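Biotin binding protein A from Gallus gallus binds biotin and, as a member of the avidin family, probably holds it in a pocket at one end of a beta-barrel. Local coordinates of one contact, PDB 2C1S (chain A, 1.75 Å), residues 11-16 and 120-125, beside the matching contact of the related xenavidin from Xenopus tropicalis, PDB 2UYW (chain B, 1.70 Å), residues 12-17 and 117-122. Both blocks share one frame: the second was fitted to the first on N, CA, C and O of the twelve residues, RMSD 0.65 Å. Numbering follows each deposited sequence.

Structure 1 (2C1S); sequences WRNELG and NVFTRV. With BSO (biotin-D-sulfoxide), chain C.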
loop_
_atom_site.group_PDB
_atom_site.type_symbol
_atom_site.label_atom_id
_atom_site.label_comp_id
_atom_site.label_asym_id
_atom_site.label_seq_id
_atom_site.Cartn_x
_atom_site.Cartn_y
_atom_site.Cartn_z
ATOM N N TRP A 11 19.603 11.542 9.215
ATOM C CA TRP A 11 18.272 11.202 9.718
ATOM C C TRP A 11 18.226 9.778 10.305
ATOM O O TRP A 11 18.951 8.883 9.893
ATOM C CB TRP A 11 17.242 11.311 8.588
ATOM C CG TRP A 11 17.210 12.630 7.910
ATOM C CD1 TRP A 11 17.978 13.021 6.848
ATOM C CD2 TRP A 11 16.373 13.748 8.236
ATOM N NE1 TRP A 11 17.673 14.294 6.494
ATOM C CE2 TRP A 11 16.706 14.781 7.347
ATOM C CE3 TRP A 11 15.394 13.985 9.226
ATOM C CZ2 TRP A 11 16.066 16.030 7.371
ATOM C CZ3 TRP A 11 14.765 15.235 9.256
ATOM C CH2 TRP A 11 15.098 16.233 8.326
ATOM N N ARG A 12 17.351 9.563 11.276
ATOM C CA ARG A 12 17.128 8.245 11.863
ATOM C C ARG A 12 15.608 8.057 12.018
ATOM O O ARG A 12 14.888 9.014 12.319
ATOM C CB ARG A 12 17.801 8.147 13.221
ATOM C CG ARG A 12 17.802 6.767 13.834
ATOM C CD ARG A 12 18.378 6.803 15.258
ATOM N NE ARG A 12 17.551 7.638 16.133
ATOM C CZ ARG A 12 16.450 7.216 16.770
ATOM N NH1 ARG A 12 16.019 5.951 16.639
ATOM N NH2 ARG A 12 15.769 8.066 17.550
ATOM N N ASN A 13 15.135 6.840 11.785
ATOM C CA ASN A 13 13.717 6.540 11.913
ATOM C C ASN A 13 13.464 5.687 13.139
ATOM O O ASN A 13 14.411 5.326 13.873
ATOM C CB ASN A 13 13.133 5.919 10.617
ATOM C CG ASN A 13 13.613 4.507 10.321
ATOM O OD1 ASN A 13 14.058 3.769 11.198
ATOM N ND2 ASN A 13 13.491 4.106 9.028
ATOM N N GLU A 14 12.192 5.328 13.342
ATOM C CA GLU A 14 11.770 4.641 14.556
ATOM C C GLU A 14 12.211 3.181 14.664
ATOM O O GLU A 14 12.068 2.567 15.741
ATOM C CB GLU A 14 10.262 4.783 14.745
ATOM C CG GLU A 14 9.396 3.828 13.918
ATOM C CD GLU A 14 9.304 4.177 12.437
ATOM O OE1 GLU A 14 9.919 5.153 11.974
ATOM O OE2 GLU A 14 8.586 3.452 11.719
ATOM N N LEU A 15 12.738 2.620 13.571
ATOM C CA LEU A 15 13.250 1.260 13.562
ATOM C C LEU A 15 14.734 1.236 13.936
ATOM O O LEU A 15 15.318 0.170 14.119
ATOM C CB LEU A 15 13.086 0.623 12.175
ATOM C CG LEU A 15 11.666 0.477 11.642
ATOM C CD1 LEU A 15 11.669 -0.272 10.281
ATOM C CD2 LEU A 15 10.787 -0.229 12.652
ATOM N N GLY A 16 15.320 2.426 14.032
ATOM C CA GLY A 16 16.748 2.577 14.279
ATOM C C GLY A 16 17.585 2.715 13.028
ATOM O O GLY A 16 18.814 2.803 13.106
ATOM N N ASN A 120 7.365 5.064 7.861
ATOM C CA ASN A 120 8.463 5.383 8.771
ATOM C C ASN A 120 8.358 6.848 9.098
ATOM O O ASN A 120 7.819 7.648 8.296
ATOM C CB ASN A 120 9.831 5.090 8.138
ATOM C CG ASN A 120 10.188 3.610 8.110
ATOM O OD1 ASN A 120 10.655 3.119 7.099
ATOM N ND2 ASN A 120 9.980 2.907 9.211
ATOM N N VAL A 121 8.874 7.222 10.271
ATOM C CA VAL A 121 9.054 8.645 10.590
ATOM C C VAL A 121 10.529 8.887 10.925
ATOM O O VAL A 121 11.080 8.162 11.741
ATOM C CB VAL A 121 8.185 9.098 11.792
ATOM C CG1 VAL A 121 8.346 10.588 11.951
ATOM C CG2 VAL A 121 6.725 8.734 11.567
ATOM N N PHE A 122 11.158 9.852 10.253
ATOM C CA PHE A 122 12.571 10.166 10.476
ATOM C C PHE A 122 12.700 11.481 11.243
ATOM O O PHE A 122 11.922 12.413 11.034
ATOM C CB PHE A 122 13.319 10.320 9.154
ATOM C CG PHE A 122 13.473 9.030 8.355
ATOM C CD1 PHE A 122 14.676 8.312 8.389
ATOM C CD2 PHE A 122 12.417 8.560 7.542
ATOM C CE1 PHE A 122 14.837 7.151 7.640
ATOM C CE2 PHE A 122 12.568 7.408 6.790
ATOM C CZ PHE A 122 13.770 6.697 6.831
ATOM N N THR A 123 13.698 11.530 12.116
ATOM C CA THR A 123 14.069 12.730 12.845
ATOM C C THR A 123 15.550 12.984 12.574
ATOM O O THR A 123 16.338 12.051 12.359
ATOM C CB THR A 123 13.877 12.546 14.370
ATOM O OG1 THR A 123 14.616 11.405 14.803
ATOM C CG2 THR A 123 12.413 12.304 14.703
ATOM N N ARG A 124 15.908 14.260 12.634
ATOM C CA ARG A 124 17.264 14.737 12.373
ATOM C C ARG A 124 18.222 14.242 13.460
ATOM O O ARG A 124 17.967 14.424 14.653
ATOM C CB ARG A 124 17.238 16.266 12.345
ATOM C CG ARG A 124 18.559 16.925 12.189
ATOM C CD ARG A 124 18.853 17.158 10.768
ATOM N NE ARG A 124 18.001 18.149 10.097
ATOM C CZ ARG A 124 18.157 18.432 8.807
ATOM N NH1 ARG A 124 19.104 17.797 8.150
ATOM N NH2 ARG A 124 17.378 19.307 8.172
ATOM N N VAL A 125 19.295 13.589 13.031
ATOM C CA VAL A 125 20.429 13.264 13.900
ATOM C C VAL A 125 21.465 14.379 13.753
ATOM O O VAL A 125 21.546 15.237 14.619
ATOM C CB VAL A 125 21.148 11.939 13.546
ATOM C CG1 VAL A 125 22.181 11.607 14.618
ATOM C CG2 VAL A 125 20.175 10.804 13.393
HETATM C C11 BSO C . 15.423 -6.435 2.589
HETATM O O11 BSO C . 15.396 -6.954 3.728
HETATM O O12 BSO C . 14.917 -6.952 1.576
HETATM C C10 BSO C . 16.143 -5.085 2.381
HETATM C C9 BSO C . 16.144 -4.116 3.587
HETATM C C8 BSO C . 14.755 -3.506 3.732
HETATM C C7 BSO C . 14.671 -2.713 5.052
HETATM C C2 BSO C . 13.248 -2.127 5.202
HETATM S S1 BSO C . 12.843 -0.823 4.029
HETATM C C6 BSO C . 11.360 -0.322 4.949
HETATM C C5 BSO C . 11.752 -0.453 6.435
HETATM N N1 BSO C . 12.323 0.823 6.890
HETATM C C3 BSO C . 13.610 0.665 7.222
HETATM O O3 BSO C . 14.280 1.603 7.664
HETATM N N2 BSO C . 14.058 -0.590 7.083
HETATM C C4 BSO C . 12.946 -1.457 6.586
HETATM O O10 BSO C . 12.389 -1.549 2.792
HETATM O O HOH W 1 13.957 8.831 15.616
#

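Structure 2 (2UYW); sequences WRNKLG and NTFTRL. With BTN (biotin), chain D; FMT (formic acid), chain E.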
loop_
_atom_site.group_PDB
_atom_site.type_symbol
_atom_site.label_atom_id
_atom_site.label_comp_id
_atom_site.label_asym_id
_atom_site.label_seq_id
_atom_site.Cartn_x
_atom_site.Cartn_y
_atom_site.Cartn_z
ATOM N N TRP B 12 19.559 11.291 8.588
ATOM C CA TRP B 12 18.250 11.105 9.212
ATOM C C TRP B 12 18.174 9.725 9.838
ATOM O O TRP B 12 18.870 8.790 9.413
ATOM C CB TRP B 12 17.120 11.203 8.185
ATOM C CG TRP B 12 17.020 12.478 7.404
ATOM C CD1 TRP B 12 17.669 12.776 6.236
ATOM C CD2 TRP B 12 16.183 13.608 7.702
ATOM N NE1 TRP B 12 17.308 14.024 5.799
ATOM C CE2 TRP B 12 16.389 14.556 6.674
ATOM C CE3 TRP B 12 15.284 13.913 8.744
ATOM C CZ2 TRP B 12 15.738 15.803 6.660
ATOM C CZ3 TRP B 12 14.622 15.147 8.725
ATOM C CH2 TRP B 12 14.857 16.078 7.693
ATOM N N ARG B 13 17.304 9.600 10.836
ATOM C CA ARG B 13 17.100 8.341 11.518
ATOM C C ARG B 13 15.605 8.124 11.700
ATOM O O ARG B 13 14.876 9.072 12.002
ATOM C CB ARG B 13 17.756 8.376 12.888
ATOM C CG ARG B 13 18.009 7.019 13.523
ATOM C CD ARG B 13 18.272 7.198 15.027
ATOM N NE ARG B 13 16.983 7.137 15.719
ATOM C CZ ARG B 13 16.619 6.178 16.567
ATOM N NH1 ARG B 13 17.476 5.200 16.909
ATOM N NH2 ARG B 13 15.399 6.222 17.099
ATOM N N ASN B 14 15.161 6.884 11.531
ATOM C CA ASN B 14 13.775 6.535 11.858
ATOM C C ASN B 14 13.664 5.801 13.173
ATOM O O ASN B 14 14.673 5.524 13.829
ATOM C CB ASN B 14 13.052 5.792 10.693
ATOM C CG ASN B 14 13.536 4.345 10.476
ATOM O OD1 ASN B 14 14.118 3.714 11.366
ATOM N ND2 ASN B 14 13.264 3.810 9.287
ATOM N N LYS B 15 12.430 5.471 13.555
ATOM C CA LYS B 15 12.168 4.904 14.881
ATOM C C LYS B 15 12.674 3.465 15.037
ATOM O O LYS B 15 12.932 3.024 16.166
ATOM C CB LYS B 15 10.670 4.995 15.224
ATOM C CG LYS B 15 10.148 6.434 15.320
ATOM C CD LYS B 15 8.732 6.498 15.904
ATOM C CE LYS B 15 7.688 5.918 14.961
ATOM N NZ LYS B 15 6.343 5.891 15.601
ATOM N N LEU B 16 12.829 2.750 13.905
ATOM C CA LEU B 16 13.410 1.407 13.884
ATOM C C LEU B 16 14.900 1.491 14.099
ATOM O O LEU B 16 15.548 0.486 14.374
ATOM C CB LEU B 16 13.192 0.721 12.537
ATOM C CG LEU B 16 11.757 0.322 12.198
ATOM C CD1 LEU B 16 11.634 -0.119 10.769
ATOM C CD2 LEU B 16 11.341 -0.774 13.156
ATOM N N GLY B 17 15.439 2.691 13.932
ATOM C CA GLY B 17 16.863 2.935 14.060
ATOM C C GLY B 17 17.618 2.834 12.744
ATOM O O GLY B 17 18.831 2.767 12.752
ATOM N N ASN B 117 7.015 5.088 8.255
ATOM C CA ASN B 117 8.255 5.399 8.961
ATOM C C ASN B 117 8.247 6.891 9.245
ATOM O O ASN B 117 7.737 7.674 8.444
ATOM C CB ASN B 117 9.501 5.112 8.102
ATOM C CG ASN B 117 9.952 3.642 8.122
ATOM O OD1 ASN B 117 10.817 3.277 7.327
ATOM N ND2 ASN B 117 9.403 2.815 9.039
ATOM N N THR B 118 8.827 7.273 10.375
ATOM C CA THR B 118 8.982 8.675 10.741
ATOM C C THR B 118 10.478 8.942 10.948
ATOM O O THR B 118 11.099 8.297 11.790
ATOM C CB THR B 118 8.150 8.992 12.014
ATOM O OG1 THR B 118 6.781 8.608 11.803
ATOM C CG2 THR B 118 8.207 10.464 12.352
ATOM N N PHE B 119 11.037 9.870 10.164
ATOM C CA PHE B 119 12.465 10.232 10.217
ATOM C C PHE B 119 12.664 11.593 10.855
ATOM O O PHE B 119 11.926 12.536 10.584
ATOM C CB PHE B 119 13.085 10.296 8.809
ATOM C CG PHE B 119 13.108 8.977 8.089
ATOM C CD1 PHE B 119 14.208 8.127 8.198
ATOM C CD2 PHE B 119 12.019 8.589 7.289
ATOM C CE1 PHE B 119 14.245 6.906 7.528
ATOM C CE2 PHE B 119 12.018 7.348 6.626
ATOM C CZ PHE B 119 13.129 6.503 6.731
ATOM N N THR B 120 13.700 11.686 11.677
ATOM C CA THR B 120 14.116 12.961 12.245
ATOM C C THR B 120 15.629 13.055 12.100
ATOM O O THR B 120 16.287 12.038 11.882
ATOM C CB THR B 120 13.761 13.082 13.746
ATOM O OG1 THR B 120 14.251 11.931 14.454
ATOM C CG2 THR B 120 12.236 13.237 13.976
ATOM N N ARG B 121 16.170 14.270 12.243
ATOM C CA ARG B 121 17.620 14.495 12.284
ATOM C C ARG B 121 18.194 13.858 13.553
ATOM O O ARG B 121 17.535 13.859 14.593
ATOM C CB ARG B 121 17.924 15.996 12.285
ATOM C CG ARG B 121 17.313 16.825 11.155
ATOM C CD ARG B 121 17.960 16.562 9.815
ATOM N NE ARG B 121 17.737 17.647 8.856
ATOM C CZ ARG B 121 18.274 17.676 7.635
ATOM N NH1 ARG B 121 19.063 16.691 7.234
ATOM N NH2 ARG B 121 18.025 18.682 6.810
ATOM N N LEU B 122 19.421 13.336 13.472
ATOM C CA LEU B 122 20.063 12.622 14.600
ATOM C C LEU B 122 20.113 13.398 15.924
ATOM O O LEU B 122 20.915 14.337 16.087
ATOM C CB LEU B 122 21.472 12.138 14.215
ATOM C CG LEU B 122 21.622 11.173 13.027
ATOM C CD1 LEU B 122 23.079 11.136 12.603
ATOM C CD2 LEU B 122 21.139 9.768 13.340
HETATM C C11 BTN D . 15.114 -7.083 3.003
HETATM O O11 BTN D . 15.013 -7.880 2.035
HETATM O O12 BTN D . 14.981 -7.533 4.174
HETATM C C10 BTN D . 15.437 -5.623 2.762
HETATM C C9 BTN D . 15.405 -4.711 3.984
HETATM C C8 BTN D . 13.999 -4.119 4.218
HETATM C C7 BTN D . 13.943 -3.215 5.437
HETATM C C2 BTN D . 12.616 -2.473 5.628
HETATM S S1 BTN D . 12.311 -1.269 4.467
HETATM C C6 BTN D . 10.917 -0.669 5.453
HETATM C C5 BTN D . 11.377 -0.767 6.906
HETATM N N1 BTN D . 11.989 0.476 7.285
HETATM C C3 BTN D . 13.285 0.294 7.575
HETATM O O3 BTN D . 14.104 1.357 7.956
HETATM N N2 BTN D . 13.654 -0.963 7.412
HETATM C C4 BTN D . 12.503 -1.782 7.000
HETATM C C FMT E . 9.833 4.105 12.012
HETATM O O1 FMT E . 8.671 3.688 12.054
HETATM O O2 FMT E . 10.014 5.305 11.926
#

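Structure 1 (2C1S)
Glu-14 reaches across to the backbone and side chain of segment 120-125 where strands 9-13 and 115-124, first and last of the avidin barrel, meet antiparallel and close it. Arg-12 N and Thr-123 O, 2.9 Å apart, form one hydrogen bond of the pair that Thr-123 N and Arg-12 O complete. Glu-14 OE1 accepts from Val-121 N at 2.9 Å and OE2 from Asn-120 ND2 at 2.9 Å, both donors standing above the carboxylate plane; CG lies between backbone N and carbonyl carbon (chi1 80°), and a bend at chi2 brings the carboxylate over. At the pocket, Asn-13 ND2 donates to O3 of biotin-D-sulfoxide (3.0 Å), and N1 of the ligand donates to Asn-120 OD1 (2.8 Å). Among ring contacts, Asn-13 CB sits over the Phe-122 ring face, 3.6 Å from its centroid. Arg-124 CZ lies 3.5 Å from Trp-11 CZ2, planes 33° apart, while its NE forms a salt bridge with Glu-93. In apolar packing, Val-125 CG2 meets Arg-12 CB at 3.6 Å.

Structure 2 (2UYW)
Lys-15, in the turn after strand 10-14, lies beside Thr-118 of the last strand, its CE 4.2 Å from Thr-118 OG1; CG stands anti to the carbonyl carbon (chi1 -63°), and the chain bends at chi3. Hydrogen bonds include the backbone pair, Arg-13 N to Thr-120 O at 2.8 Å and Thr-120 N to Arg-13 O. A formic acid molecule, probably from the crystallisation liquor, accepts at O2 from Thr-118 N (2.8 Å) and from Lys-15 N. At the pocket, Asn-14 ND2 donates to O3 of biotin (2.9 Å), and N1 of the ligand donates to Asn-117 OD1 (3.0 Å), an oxygen that also accepts from Trp-78 NE1. Among ring contacts, Asn-14 CB sits over the Phe-119 ring face, 3.8 Å from its centroid. Arg-121 CZ lies 3.3 Å from Trp-12 CZ2, planes 11° apart, while its NE forms a salt bridge with Glu-90. In apolar packing, Leu-122 CD2 meets Arg-13 CB at 3.7 Å.

Comparison
Where structure 1 has the carboxylate of Glu-14(A), which ties the turn to the last strand, structure 2 has Lys-15(B). The CB atoms coincide, but chi1 is 80° against -63°, and the chains beyond CB have no counterparts in each other. Two bonds occur in structure 1 alone: Val-121(A) N to Glu-14(A) OE1 and Asn-120(A) ND2 to Glu-14(A) OE2, both 2.9 Å. Lys-15(B) NZ is 5.9 Å from Thr-118(B) N and farther still from Asn-117(B) ND2, too far to bond either. In structure 2 a formic acid O2 stands 0.2 Å apart from the place of OE1 after superposition, so an oxygen occupies this spot in both crystals. The absence of this link in structure 2 might hold the turn less firmly to that strand.

Val-121(A) and Thr-118(B) are nearly isosteric: CG2 of Val-121(A) and OG1 of Thr-118(B) lie 0.3 Å apart after superposition, a methyl in one and a hydroxyl in the other, and CG1 of Val-121(A) falls close to CG2 of Thr-118(B).

At Val-125(A) and Leu-122(B) the CA atoms stand 1.0 Å apart and the carbonyl O atoms 1.8 Å apart. The branches beyond CB take different places, yet both side chains touch Trp-11(A)/Trp-12(B) and Arg-12(A)/Arg-13(B).

Arg-124(A) and Arg-121(B) follow different routes, chi1 176° against -54°, with chi2 and chi3 differing too. Their CZ atoms are 1.4 Å apart after superposition, and each CZ meets CZ2 of the tryptophan.

The side chains of Trp-11(A), Asn-13(A), Leu-15(A), Asn-120(A), Phe-122(A) and their counterparts keep their place, as does the backbone bond pair of Arg-12(A)/Arg-13(B) with Thr-123(A)/Thr-120(B). Biotin is bound in structure 2 where biotin-D-sulfoxide is bound in structure 1, at least in part. A smaller difference is in Arg-12(A) and Arg-13(B), which share a rotamer but have CZ atoms 1.1 Å apart after superposition.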